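Local coordinates for UPF0255 protein frsA (Vibrio vulnificus, PDB 4I4C) that probably hydrolyses carboxylic esters as a member of the FrsA-like family of alpha/beta hydrolases, at residues S35-I40 against V329-L334; Q56-G61 against I65-V70; V195-A200 against Q249-E254. All coordinates share one frame; numbering follows the deposited sequence.

Contact 1 (S35-I40 against V329-L334)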
ATOM      1  N   SER A  35     -24.994  -5.312  13.817  1.00 25.35           N
ATOM      2  CA  SER A  35     -25.557  -6.661  13.788  1.00 24.82           C
ATOM      3  C   SER A  35     -24.974  -7.482  12.640  1.00 24.48           C
ATOM      4  O   SER A  35     -24.689  -8.672  12.801  1.00 23.57           O
ATOM      5  CB  SER A  35     -27.081  -6.622  13.713  1.00 24.07           C
ATOM      6  OG  SER A  35     -27.588  -7.902  13.370  1.00 41.18           O
ATOM      7  N   LEU A  36     -24.790  -6.849  11.485  1.00 19.64           N
ATOM      8  CA  LEU A  36     -24.119  -7.503  10.352  1.00 21.34           C
ATOM      9  C   LEU A  36     -22.644  -7.873  10.633  1.00 23.36           C
ATOM     10  O   LEU A  36     -22.185  -8.962  10.265  1.00 17.44           O
ATOM     11  CB  LEU A  36     -24.247  -6.654   9.083  1.00 32.36           C
ATOM     12  CG  LEU A  36     -23.556  -7.190   7.831  1.00 35.50           C
ATOM     13  CD1 LEU A  36     -23.891  -8.656   7.615  1.00 32.10           C
ATOM     14  CD2 LEU A  36     -23.962  -6.365   6.626  1.00 44.34           C
ATOM     15  N   LEU A  37     -21.915  -6.969  11.286  1.00 19.73           N
ATOM     16  CA  LEU A  37     -20.548  -7.233  11.724  1.00 23.40           C
ATOM     17  C   LEU A  37     -20.462  -8.453  12.646  1.00 20.56           C
ATOM     18  O   LEU A  37     -19.542  -9.269  12.531  1.00 15.71           O
ATOM     19  CB  LEU A  37     -19.967  -6.002  12.426  1.00 16.00           C
ATOM     20  CG  LEU A  37     -19.674  -4.825  11.487  1.00 19.13           C
ATOM     21  CD1 LEU A  37     -19.037  -3.679  12.240  1.00 18.29           C
ATOM     22  CD2 LEU A  37     -18.766  -5.273  10.324  1.00 16.76           C
ATOM     23  N   ASP A  38     -21.421  -8.578  13.558  1.00 17.98           N
ATOM     24  CA  ASP A  38     -21.460  -9.733  14.449  1.00 24.99           C
ATOM     25  C   ASP A  38     -21.662 -11.026  13.651  1.00 26.55           C
ATOM     26  O   ASP A  38     -20.979 -12.018  13.898  1.00 23.77           O
ATOM     27  CB  ASP A  38     -22.530  -9.559  15.533  1.00 28.63           C
ATOM     28  CG  ASP A  38     -22.299  -8.330  16.388  1.00 38.95           C
ATOM     29  OD1 ASP A  38     -21.122  -7.956  16.605  1.00 43.30           O
ATOM     30  OD2 ASP A  38     -23.301  -7.732  16.838  1.00 43.47           O
ATOM     31  N   GLU A  39     -22.586 -11.006  12.689  1.00 22.14           N
ATOM     32  CA  GLU A  39     -22.757 -12.127  11.750  1.00 24.22           C
ATOM     33  C   GLU A  39     -21.436 -12.547  11.079  1.00 27.97           C
ATOM     34  O   GLU A  39     -21.060 -13.723  11.089  1.00 26.61           O
ATOM     35  CB  GLU A  39     -23.755 -11.762  10.645  1.00 29.09           C
ATOM     36  CG  GLU A  39     -25.211 -11.998  10.969  1.00 28.02           C
ATOM     37  CD  GLU A  39     -25.522 -13.452  11.259  1.00 35.10           C
ATOM     38  OE1 GLU A  39     -25.464 -14.293  10.331  1.00 33.85           O
ATOM     39  OE2 GLU A  39     -25.829 -13.751  12.428  1.00 29.48           O
ATOM     40  N   ILE A  40     -20.749 -11.568  10.493  1.00 18.51           N
ATOM     41  CA  ILE A  40     -19.475 -11.782   9.819  1.00 20.64           C
ATOM     42  C   ILE A  40     -18.443 -12.423  10.753  1.00 21.93           C
ATOM     43  O   ILE A  40     -17.835 -13.449  10.408  1.00 17.77           O
ATOM     44  CB  ILE A  40     -18.930 -10.436   9.267  1.00 19.81           C
ATOM     45  CG1 ILE A  40     -19.849  -9.898   8.161  1.00 22.74           C
ATOM     46  CG2 ILE A  40     -17.480 -10.585   8.779  1.00 16.96           C
ATOM     47  CD1 ILE A  40     -19.607  -8.419   7.833  1.00 22.17           C
ATOM     48  N   VAL A 329     -20.929   4.476   9.884  1.00 24.34           N
ATOM     49  CA  VAL A 329     -21.016   3.615   8.717  1.00 20.99           C
ATOM     50  C   VAL A 329     -22.312   2.850   8.615  1.00 26.34           C
ATOM     51  O   VAL A 329     -22.738   2.192   9.567  1.00 28.17           O
ATOM     52  CB  VAL A 329     -19.872   2.580   8.692  1.00 25.75           C
ATOM     53  CG1 VAL A 329     -19.891   1.787   7.378  1.00 25.43           C
ATOM     54  CG2 VAL A 329     -18.558   3.269   8.870  1.00 25.57           C
ATOM     55  N   ASP A 330     -22.928   2.942   7.445  1.00 26.79           N
ATOM     56  CA  ASP A 330     -23.939   1.990   7.031  1.00 25.65           C
ATOM     57  C   ASP A 330     -23.304   1.089   5.976  1.00 24.73           C
ATOM     58  O   ASP A 330     -22.942   1.553   4.907  1.00 23.01           O
ATOM     59  CB  ASP A 330     -25.157   2.710   6.450  1.00 23.58           C
ATOM     60  CG  ASP A 330     -26.283   1.761   6.147  1.00 29.50           C
ATOM     61  OD1 ASP A 330     -27.261   1.739   6.922  1.00 29.20           O
ATOM     62  OD2 ASP A 330     -26.176   1.022   5.144  1.00 26.04           O
ATOM     63  N   ILE A 331     -23.155  -0.194   6.289  1.00 23.34           N
ATOM     64  CA  ILE A 331     -22.458  -1.124   5.398  1.00 22.27           C
ATOM     65  C   ILE A 331     -23.171  -1.322   4.063  1.00 23.60           C
ATOM     66  O   ILE A 331     -22.529  -1.453   3.019  1.00 23.84           O
ATOM     67  CB  ILE A 331     -22.226  -2.495   6.084  1.00 18.87           C
ATOM     68  CG1 ILE A 331     -21.505  -2.286   7.429  1.00 17.40           C
ATOM     69  CG2 ILE A 331     -21.459  -3.427   5.176  1.00 19.19           C
ATOM     70  CD1 ILE A 331     -21.171  -3.567   8.187  1.00 16.91           C
ATOM     71  N   TYR A 332     -24.498  -1.339   4.091  1.00 27.22           N
ATOM     72  CA  TYR A 332     -25.264  -1.574   2.873  1.00 30.00           C
ATOM     73  C   TYR A 332     -25.045  -0.415   1.909  1.00 30.77           C
ATOM     74  O   TYR A 332     -24.855  -0.616   0.715  1.00 31.08           O
ATOM     75  CB  TYR A 332     -26.752  -1.744   3.187  1.00 32.86           C
ATOM     76  CG  TYR A 332     -27.017  -2.762   4.270  1.00 37.69           C
ATOM     77  CD1 TYR A 332     -27.026  -4.124   3.990  1.00 31.04           C
ATOM     78  CD2 TYR A 332     -27.242  -2.358   5.583  1.00 40.36           C
ATOM     79  CE1 TYR A 332     -27.261  -5.057   4.986  1.00 36.56           C
ATOM     80  CE2 TYR A 332     -27.478  -3.279   6.586  1.00 43.42           C
ATOM     81  CZ  TYR A 332     -27.485  -4.629   6.285  1.00 43.93           C
ATOM     82  OH  TYR A 332     -27.723  -5.539   7.295  1.00 47.57           O
ATOM     83  N   SER A 333     -25.058   0.796   2.445  1.00 27.73           N
ATOM     84  CA  SER A 333     -24.827   1.974   1.628  1.00 29.25           C
ATOM     85  C   SER A 333     -23.383   2.020   1.121  1.00 25.45           C
ATOM     86  O   SER A 333     -23.152   2.234  -0.060  1.00 27.89           O
ATOM     87  CB  SER A 333     -25.168   3.235   2.403  1.00 26.75           C
ATOM     88  OG  SER A 333     -24.823   4.374   1.649  1.00 33.09           O
ATOM     89  N   LEU A 334     -22.419   1.818   2.018  1.00 25.35           N
ATOM     90  CA  LEU A 334     -21.012   1.718   1.624  1.00 24.26           C
ATOM     91  C   LEU A 334     -20.749   0.715   0.484  1.00 27.42           C
ATOM     92  O   LEU A 334     -19.988   0.999  -0.445  1.00 25.13           O
ATOM     93  CB  LEU A 334     -20.151   1.363   2.834  1.00 23.56           C
ATOM     94  CG  LEU A 334     -18.640   1.225   2.642  1.00 28.17           C
ATOM     95  CD1 LEU A 334     -18.115   2.437   1.918  1.00 26.75           C
ATOM     96  CD2 LEU A 334     -17.935   1.063   4.003  1.00 25.74           C
TER
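Leu36 meets Ile331 and Tyr332 chiefly with one methyl, CD2. This carbon lies 4.1 Å from Ile331 CG2, and the same methyl lies 3.9 Å from Tyr332 CE1, about as near to it as to the phenol's CZ and OH, so the methyl rests obliquely against the hydroxyl end of the ring. The two side chains approach from opposite directions: with CG anti to the backbone N (chi1 178°), Leu36 reaches out from helix 31-44, while the tyrosine ring comes back from helix 331-337. Leu37 supplies the second apolar pair. Its CD2 sits 3.6 Å from Ile331 CD1, the closest approach between the segments, and the two side chains cross at a slant. Ile331 thus spreads its branches over two neighbouring leucines: CG2 serves Leu36, CD1 serves Leu37. Between the backbones the gap is wide, the nearest CA atoms being those of Leu36 and Ile331, 8.2 Å apart, and side chains alone bridge it.

Behind this layer, the start of the second helix is fixed by Asp330 at its N-cap. OD2 accepts from Ser333 N at 2.9 Å, nearly straight at 161°, and so holds the first turn that carries Ile331 and Tyr332. Ser33, one turn before Leu37, accepts a hydrogen bond from Ile331 N through its OG, tying the two helix starts together. Gln310 and Gln311 flank the side of Tyr332, itself largely exposed. The buried side of the contact is closed by Leu317 of helix 314-323 and Tyr29 of strand 28-29, which pairs in parallel with strand 328-329.

Contact 2 (Q56-G61 against I65-V70)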
ATOM      1  N   GLN A  56       3.871 -10.919   3.390  1.00 18.25           N
ATOM      2  CA  GLN A  56       4.073  -9.604   2.774  1.00 17.56           C
ATOM      3  C   GLN A  56       5.102  -8.794   3.561  1.00 22.14           C
ATOM      4  O   GLN A  56       6.011  -8.197   3.001  1.00 21.56           O
ATOM      5  CB  GLN A  56       2.761  -8.827   2.694  1.00 19.77           C
ATOM      6  CG  GLN A  56       2.876  -7.507   1.948  1.00 26.75           C
ATOM      7  CD  GLN A  56       1.713  -6.562   2.231  1.00 29.36           C
ATOM      8  OE1 GLN A  56       0.571  -6.857   1.905  1.00 32.66           O
ATOM      9  NE2 GLN A  56       2.009  -5.422   2.846  1.00 30.41           N
ATOM     10  N   TRP A  57       4.942  -8.767   4.875  1.00 16.93           N
ATOM     11  CA  TRP A  57       5.843  -7.984   5.717  1.00 15.82           C
ATOM     12  C   TRP A  57       7.285  -8.501   5.643  1.00 17.35           C
ATOM     13  O   TRP A  57       8.226  -7.713   5.583  1.00 21.79           O
ATOM     14  CB  TRP A  57       5.299  -7.892   7.144  1.00 11.61           C
ATOM     15  CG  TRP A  57       4.038  -7.094   7.204  1.00 11.82           C
ATOM     16  CD1 TRP A  57       3.700  -6.043   6.401  1.00 20.45           C
ATOM     17  CD2 TRP A  57       2.926  -7.297   8.085  1.00 18.64           C
ATOM     18  NE1 TRP A  57       2.456  -5.569   6.741  1.00 24.28           N
ATOM     19  CE2 TRP A  57       1.964  -6.318   7.777  1.00 15.55           C
ATOM     20  CE3 TRP A  57       2.654  -8.207   9.109  1.00 18.82           C
ATOM     21  CZ2 TRP A  57       0.739  -6.227   8.449  1.00 16.90           C
ATOM     22  CZ3 TRP A  57       1.441  -8.109   9.778  1.00 19.59           C
ATOM     23  CH2 TRP A  57       0.501  -7.128   9.442  1.00 12.77           C
ATOM     24  N   VAL A  58       7.452  -9.818   5.591  1.00 19.07           N
ATOM     25  CA  VAL A  58       8.779 -10.414   5.438  1.00 20.49           C
ATOM     26  C   VAL A  58       9.378 -10.034   4.079  1.00 20.09           C
ATOM     27  O   VAL A  58      10.505  -9.586   4.000  1.00 16.28           O
ATOM     28  CB  VAL A  58       8.716 -11.944   5.587  1.00 23.49           C
ATOM     29  CG1 VAL A  58      10.014 -12.591   5.119  1.00 23.90           C
ATOM     30  CG2 VAL A  58       8.396 -12.316   7.028  1.00 24.95           C
ATOM     31  N   TRP A  59       8.594 -10.205   3.022  1.00 17.47           N
ATOM     32  CA  TRP A  59       8.962  -9.732   1.687  1.00 22.52           C
ATOM     33  C   TRP A  59       9.441  -8.270   1.707  1.00 23.54           C
ATOM     34  O   TRP A  59      10.472  -7.928   1.131  1.00 20.36           O
ATOM     35  CB  TRP A  59       7.754  -9.880   0.767  1.00 19.39           C
ATOM     36  CG  TRP A  59       8.030  -9.692  -0.683  1.00 31.10           C
ATOM     37  CD1 TRP A  59       9.183  -9.997  -1.353  1.00 37.93           C
ATOM     38  CD2 TRP A  59       7.125  -9.154  -1.660  1.00 40.97           C
ATOM     39  NE1 TRP A  59       9.050  -9.679  -2.685  1.00 39.55           N
ATOM     40  CE2 TRP A  59       7.794  -9.168  -2.901  1.00 42.28           C
ATOM     41  CE3 TRP A  59       5.811  -8.662  -1.604  1.00 39.61           C
ATOM     42  CZ2 TRP A  59       7.193  -8.708  -4.079  1.00 43.38           C
ATOM     43  CZ3 TRP A  59       5.214  -8.204  -2.779  1.00 41.07           C
ATOM     44  CH2 TRP A  59       5.908  -8.231  -3.997  1.00 39.41           C
ATOM     45  N   GLN A  60       8.690  -7.412   2.386  1.00 20.98           N
ATOM     46  CA  GLN A  60       9.052  -6.003   2.527  1.00 13.99           C
ATOM     47  C   GLN A  60      10.295  -5.743   3.394  1.00 18.24           C
ATOM     48  O   GLN A  60      10.876  -4.657   3.339  1.00 20.99           O
ATOM     49  CB  GLN A  60       7.857  -5.206   3.067  1.00 19.25           C
ATOM     50  CG  GLN A  60       6.700  -5.178   2.102  1.00 16.83           C
ATOM     51  CD  GLN A  60       5.465  -4.510   2.652  1.00 21.64           C
ATOM     52  OE1 GLN A  60       4.706  -5.116   3.394  1.00 25.56           O
ATOM     53  NE2 GLN A  60       5.242  -3.256   2.267  1.00 21.27           N
ATOM     54  N   GLY A  61      10.701  -6.719   4.198  1.00 18.59           N
ATOM     55  CA  GLY A  61      11.957  -6.601   4.919  1.00 19.40           C
ATOM     56  C   GLY A  61      11.977  -6.936   6.404  1.00 18.29           C
ATOM     57  O   GLY A  61      13.039  -6.903   7.018  1.00 21.88           O
ATOM     58  N   ILE A  65      11.841 -14.068  12.332  1.00 25.40           N
ATOM     59  CA  ILE A  65      11.975 -14.442  13.741  1.00 35.39           C
ATOM     60  C   ILE A  65      11.467 -13.323  14.649  1.00 30.43           C
ATOM     61  O   ILE A  65      10.736 -13.581  15.611  1.00 24.24           O
ATOM     62  CB  ILE A  65      13.438 -14.823  14.108  1.00 33.26           C
ATOM     63  CG1 ILE A  65      13.954 -15.920  13.176  1.00 43.79           C
ATOM     64  CG2 ILE A  65      13.541 -15.287  15.545  1.00 30.23           C
ATOM     65  CD1 ILE A  65      13.194 -17.210  13.280  1.00 45.56           C
ATOM     66  N   GLU A  66      11.850 -12.081  14.341  1.00 24.27           N
ATOM     67  CA  GLU A  66      11.457 -10.933  15.168  1.00 24.39           C
ATOM     68  C   GLU A  66       9.957 -10.653  15.045  1.00 21.90           C
ATOM     69  O   GLU A  66       9.311 -10.250  16.001  1.00 18.95           O
ATOM     70  CB  GLU A  66      12.250  -9.685  14.784  1.00 26.81           C
ATOM     71  CG  GLU A  66      13.758  -9.804  14.974  1.00 34.78           C
ATOM     72  CD  GLU A  66      14.520  -8.648  14.342  1.00 44.11           C
ATOM     73  OE1 GLU A  66      13.900  -7.851  13.602  1.00 44.73           O
ATOM     74  OE2 GLU A  66      15.740  -8.537  14.580  1.00 52.64           O
ATOM     75  N   GLN A  67       9.414 -10.877  13.852  1.00 22.46           N
ATOM     76  CA  GLN A  67       7.977 -10.765  13.630  1.00 22.17           C
ATOM     77  C   GLN A  67       7.190 -11.765  14.484  1.00 19.06           C
ATOM     78  O   GLN A  67       6.161 -11.422  15.074  1.00 19.38           O
ATOM     79  CB  GLN A  67       7.653 -10.964  12.142  1.00 21.99           C
ATOM     80  CG  GLN A  67       6.193 -11.178  11.859  1.00 13.23           C
ATOM     81  CD  GLN A  67       5.846 -10.996  10.391  1.00 19.14           C
ATOM     82  OE1 GLN A  67       5.283  -9.974  10.007  1.00 18.67           O
ATOM     83  NE2 GLN A  67       6.170 -11.990   9.568  1.00 18.11           N
ATOM     84  N   GLU A  68       7.672 -13.003  14.551  1.00 17.56           N
ATOM     85  CA  GLU A  68       7.004 -13.994  15.387  1.00 19.56           C
ATOM     86  C   GLU A  68       7.115 -13.611  16.861  1.00 21.95           C
ATOM     87  O   GLU A  68       6.162 -13.796  17.613  1.00 18.82           O
ATOM     88  CB  GLU A  68       7.529 -15.416  15.164  1.00 26.24           C
ATOM     89  CG  GLU A  68       7.146 -16.046  13.814  1.00 31.91           C
ATOM     90  CD  GLU A  68       5.693 -15.786  13.423  1.00 34.76           C
ATOM     91  OE1 GLU A  68       4.797 -15.801  14.303  1.00 22.57           O
ATOM     92  OE2 GLU A  68       5.443 -15.569  12.223  1.00 28.98           O
ATOM     93  N   GLN A  69       8.266 -13.078  17.271  1.00 16.43           N
ATOM     94  CA  GLN A  69       8.427 -12.632  18.667  1.00 17.89           C
ATOM     95  C   GLN A  69       7.412 -11.515  18.974  1.00 21.70           C
ATOM     96  O   GLN A  69       6.786 -11.499  20.043  1.00 20.77           O
ATOM     97  CB  GLN A  69       9.862 -12.177  18.952  1.00 23.10           C
ATOM     98  CG  GLN A  69      10.911 -13.305  18.839  1.00 24.65           C
ATOM     99  CD  GLN A  69      12.339 -12.839  19.082  1.00 32.18           C
ATOM    100  OE1 GLN A  69      12.599 -11.651  19.269  1.00 39.52           O
ATOM    101  NE2 GLN A  69      13.277 -13.787  19.082  1.00 24.97           N
ATOM    102  N   VAL A  70       7.239 -10.601  18.020  1.00 19.73           N
ATOM    103  CA  VAL A  70       6.286  -9.501  18.164  1.00 19.77           C
ATOM    104  C   VAL A  70       4.866 -10.028  18.240  1.00 18.45           C
ATOM    105  O   VAL A  70       4.113  -9.679  19.152  1.00 14.64           O
ATOM    106  CB  VAL A  70       6.403  -8.480  16.999  1.00 16.49           C
ATOM    107  CG1 VAL A  70       5.256  -7.486  17.047  1.00 18.80           C
ATOM    108  CG2 VAL A  70       7.740  -7.752  17.070  1.00 19.73           C
TER
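Gln67 projects from helix 64-75 against Trp57 and Val58 of helix 54-60, and these three residues make the contact between two consecutive helices; the nearest CA atoms, those of Val58 and Gln67, are 8.2 Å apart. On the first segment, Gln56 turns to its own helix: NE2 donates to Gln60 OE1 at 2.8 Å, almost straight at 170°. The acceptor lies in the amide plane of Gln56, whereas the donor stands above the carbonyl plane of Gln60. Trp57 comes next. Gln67 OE1 approaches the edge of its indole, in the plane of the ring, 3.3 Å from CE3 and 3.5 Å from CB, with ring and amide planes 58° apart. The indole also packs edge-to-face with Tyr137. Val58 turns CG2 to the other end of the same amide, 3.4 Å from Gln67 NE2. Trp59 stacks on Tyr398; with Gln56 and Gln60 it belongs to the pocket holding the bound polyether. Gly61 ends the helix in a Schellman motif, its positive phi accompanied by Gly61 N to Val58 O at 2.9 Å and a weak bond from Gly61 N to Trp57 O. The chain can then turn into the next helix.

Gln67 reaches the first helix because CG is anti to its backbone N (chi1 167°) and the chain beyond stays extended. Its NE2 donates to Arg54 O, which anchors the amide at the start of helix 54-60. OE1, by contrast, is buried with no hydrogen-bonding partner in the model. Its neighbours here are carbons of Trp57, including an aromatic edge whose slightly positive C-H groups would probably offset part of the oxygen's charge.

Contact 3 (V195-A200 against Q249-E254)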
ATOM      1  N   VAL A 195      12.265   6.185 -14.926  1.00 20.39           N
ATOM      2  CA  VAL A 195      11.599   6.272 -13.621  1.00 19.52           C
ATOM      3  C   VAL A 195      10.284   5.519 -13.615  1.00 22.69           C
ATOM      4  O   VAL A 195       9.572   5.481 -14.623  1.00 25.55           O
ATOM      5  CB  VAL A 195      11.371   7.764 -13.205  1.00 28.18           C
ATOM      6  CG1 VAL A 195      10.431   8.477 -14.180  1.00 28.14           C
ATOM      7  CG2 VAL A 195      10.864   7.870 -11.759  1.00 29.28           C
ATOM      8  N   VAL A 196       9.965   4.892 -12.490  1.00 19.79           N
ATOM      9  CA  VAL A 196       8.643   4.325 -12.327  1.00 17.10           C
ATOM     10  C   VAL A 196       7.918   5.005 -11.172  1.00 20.99           C
ATOM     11  O   VAL A 196       8.476   5.163 -10.092  1.00 24.76           O
ATOM     12  CB  VAL A 196       8.693   2.808 -12.110  1.00 23.97           C
ATOM     13  CG1 VAL A 196       9.158   2.116 -13.370  1.00 17.81           C
ATOM     14  CG2 VAL A 196       9.618   2.468 -10.965  1.00 20.73           C
ATOM     15  N   ILE A 197       6.686   5.432 -11.414  1.00 17.74           N
ATOM     16  CA  ILE A 197       5.849   5.959 -10.357  1.00 16.02           C
ATOM     17  C   ILE A 197       5.163   4.750  -9.744  1.00 27.81           C
ATOM     18  O   ILE A 197       4.671   3.889 -10.472  1.00 17.19           O
ATOM     19  CB  ILE A 197       4.803   6.932 -10.891  1.00 20.42           C
ATOM     20  CG1 ILE A 197       5.489   8.068 -11.667  1.00 19.01           C
ATOM     21  CG2 ILE A 197       3.970   7.489  -9.724  1.00 16.02           C
ATOM     22  CD1 ILE A 197       4.556   8.906 -12.503  1.00 22.47           C
ATOM     23  N   VAL A 198       5.165   4.661  -8.413  1.00 19.26           N
ATOM     24  CA  VAL A 198       4.695   3.463  -7.729  1.00 15.08           C
ATOM     25  C   VAL A 198       3.706   3.815  -6.631  1.00 23.41           C
ATOM     26  O   VAL A 198       3.993   4.683  -5.813  1.00 27.27           O
ATOM     27  CB  VAL A 198       5.871   2.685  -7.111  1.00 18.30           C
ATOM     28  CG1 VAL A 198       5.382   1.408  -6.458  1.00 21.69           C
ATOM     29  CG2 VAL A 198       6.936   2.385  -8.164  1.00 25.48           C
ATOM     30  N   SER A 199       2.544   3.153  -6.617  1.00 17.77           N
ATOM     31  CA  SER A 199       1.599   3.291  -5.504  1.00 25.78           C
ATOM     32  C   SER A 199       1.091   1.945  -4.971  1.00 24.63           C
ATOM     33  O   SER A 199       0.727   1.068  -5.751  1.00 19.12           O
ATOM     34  CB  SER A 199       0.418   4.168  -5.916  1.00 28.01           C
ATOM     35  OG  SER A 199       0.836   5.509  -6.081  1.00 27.34           O
ATOM     36  N   ALA A 200       1.084   1.786  -3.646  1.00 20.32           N
ATOM     37  CA  ALA A 200       0.477   0.610  -3.014  1.00 23.64           C
ATOM     38  C   ALA A 200      -1.004   0.857  -2.721  1.00 22.77           C
ATOM     39  O   ALA A 200      -1.576   1.831  -3.209  1.00 23.33           O
ATOM     40  CB  ALA A 200       1.228   0.221  -1.751  1.00 24.93           C
ATOM     41  N   GLN A 249      -1.427  11.831 -12.112  1.00 21.90           N
ATOM     42  CA  GLN A 249      -1.391  12.572 -13.365  1.00 23.38           C
ATOM     43  C   GLN A 249      -0.607  13.855 -13.155  1.00 23.11           C
ATOM     44  O   GLN A 249       0.198  14.257 -14.003  1.00 23.56           O
ATOM     45  CB  GLN A 249      -2.807  12.890 -13.827  1.00 31.11           C
ATOM     46  CG  GLN A 249      -2.860  13.742 -15.066  1.00 38.17           C
ATOM     47  CD  GLN A 249      -3.995  13.345 -15.959  1.00 47.39           C
ATOM     48  OE1 GLN A 249      -5.132  13.189 -15.502  1.00 50.46           O
ATOM     49  NE2 GLN A 249      -3.698  13.152 -17.241  1.00 45.34           N
ATOM     50  N   ALA A 250      -0.838  14.478 -12.006  1.00 21.04           N
ATOM     51  CA  ALA A 250      -0.152  15.713 -11.643  1.00 22.41           C
ATOM     52  C   ALA A 250       1.318  15.437 -11.387  1.00 21.21           C
ATOM     53  O   ALA A 250       2.174  16.242 -11.748  1.00 23.01           O
ATOM     54  CB  ALA A 250      -0.803  16.370 -10.415  1.00 23.80           C
ATOM     55  N   VAL A 251       1.616  14.307 -10.756  1.00 20.15           N
ATOM     56  CA  VAL A 251       3.006  13.930 -10.525  1.00 25.21           C
ATOM     57  C   VAL A 251       3.675  13.623 -11.871  1.00 28.29           C
ATOM     58  O   VAL A 251       4.835  13.976 -12.093  1.00 27.56           O
ATOM     59  CB  VAL A 251       3.141  12.722  -9.567  1.00 18.79           C
ATOM     60  CG1 VAL A 251       4.570  12.229  -9.541  1.00 25.67           C
ATOM     61  CG2 VAL A 251       2.699  13.091  -8.144  1.00 18.59           C
ATOM     62  N   LEU A 252       2.935  12.981 -12.775  1.00 26.35           N
ATOM     63  CA  LEU A 252       3.445  12.711 -14.123  1.00 26.26           C
ATOM     64  C   LEU A 252       3.749  14.015 -14.863  1.00 26.34           C
ATOM     65  O   LEU A 252       4.838  14.189 -15.421  1.00 28.42           O
ATOM     66  CB  LEU A 252       2.459  11.852 -14.925  1.00 25.00           C
ATOM     67  CG  LEU A 252       2.748  11.554 -16.403  1.00 29.21           C
ATOM     68  CD1 LEU A 252       4.047  10.784 -16.590  1.00 27.43           C
ATOM     69  CD2 LEU A 252       1.583  10.790 -17.028  1.00 27.19           C
ATOM     70  N   ASN A 253       2.797  14.942 -14.841  1.00 24.64           N
ATOM     71  CA  ASN A 253       2.984  16.228 -15.506  1.00 33.91           C
ATOM     72  C   ASN A 253       4.107  17.054 -14.899  1.00 33.77           C
ATOM     73  O   ASN A 253       4.660  17.934 -15.555  1.00 40.57           O
ATOM     74  CB  ASN A 253       1.683  17.033 -15.508  1.00 43.00           C
ATOM     75  CG  ASN A 253       0.606  16.389 -16.352  1.00 47.10           C
ATOM     76  OD1 ASN A 253       0.895  15.587 -17.245  1.00 45.79           O
ATOM     77  ND2 ASN A 253      -0.647  16.734 -16.073  1.00 49.63           N
ATOM     78  N   GLU A 254       4.441  16.768 -13.642  1.00 27.11           N
ATOM     79  CA  GLU A 254       5.528  17.465 -12.968  1.00 31.31           C
ATOM     80  C   GLU A 254       6.927  16.955 -13.378  1.00 37.89           C
ATOM     81  O   GLU A 254       7.922  17.683 -13.258  1.00 33.37           O
ATOM     82  CB  GLU A 254       5.349  17.380 -11.447  1.00 30.04           C
ATOM     83  CG  GLU A 254       6.380  18.174 -10.658  1.00 40.58           C
ATOM     84  CD  GLU A 254       6.216  19.669 -10.836  1.00 48.22           C
ATOM     85  OE1 GLU A 254       5.101  20.099 -11.199  1.00 50.17           O
ATOM     86  OE2 GLU A 254       7.197  20.412 -10.611  1.00 54.68           O
TER
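Ile197 in strand 193-199 and Leu252 in helix 246-254 have the nearest CA atoms across this contact, 8.1 Å apart, so the helix lies one side-chain layer above the strand. This is helix-on-sheet packing in the alpha/beta-hydrolase fold: the strand is an inner member of the mixed central sheet, between strands 223-226 and 266-271, both parallel to it. Helix 210-217 links strand 193-199 to strand 223-226, and helix 246-254 follows in the connection from 223-226 to 266-271, a beta-alpha-beta crossover that passes over strand 193-199. Ile197 alone carries the strand's share of the contact. Its CB points at the helix, and CG1 continues anti to the carbonyl carbon (chi1 -56°), with CD1 extended beyond it (chi2 167°); the terminal methyl therefore arrives between Val251 and Leu252. Val251 has its CB directed toward the strand and offers CG1, whereas Leu252 is met at the root of its side chain and at its backbone.

All three residues are buried, and the interface is purely apolar. Val251 also leans on Leu225 of the adjoining strand and Ile173 of strand 167-175, and Leu252 on Ile289, so the helix spans several parts of the sheet. A polar tie lies beside this layer: Ser199 OG at the end of the strand hydrogen-bonds to NE2 of His248, just before the helix segment, and to Val227 O. The methyl's contacts are loose: Ile197 CD1 stands 4.5 Å from Val251 CG1 and 4.4 Å from Leu252 CB, and comes nearest to the Leu252 backbone, 4.3 Å from CA.

How the contacts relate
Contacts 2 and 3 both fall, in sequence, between the two segments of contact 1, and contact 2 closes before contact 3 opens. Contact 3 belongs to the central sheet, while contacts 1 and 2 join helices outside it. Contacts 2 and 3 come nearest, about 7 Å between closest atoms although their centres are 29 Å apart; contact 1 stays about 18 Å from contact 2 and about 17 Å from contact 3 by nearest atoms. The bound hexanoic acid lies about 12 Å from the side chain of Ile331 and about 11 Å from that of Trp57. Segment 56-61 also gives Gln56, Trp59 and Gln60, which take no part in contact 2, to the pocket of a polyether probably from the crystallisation liquor.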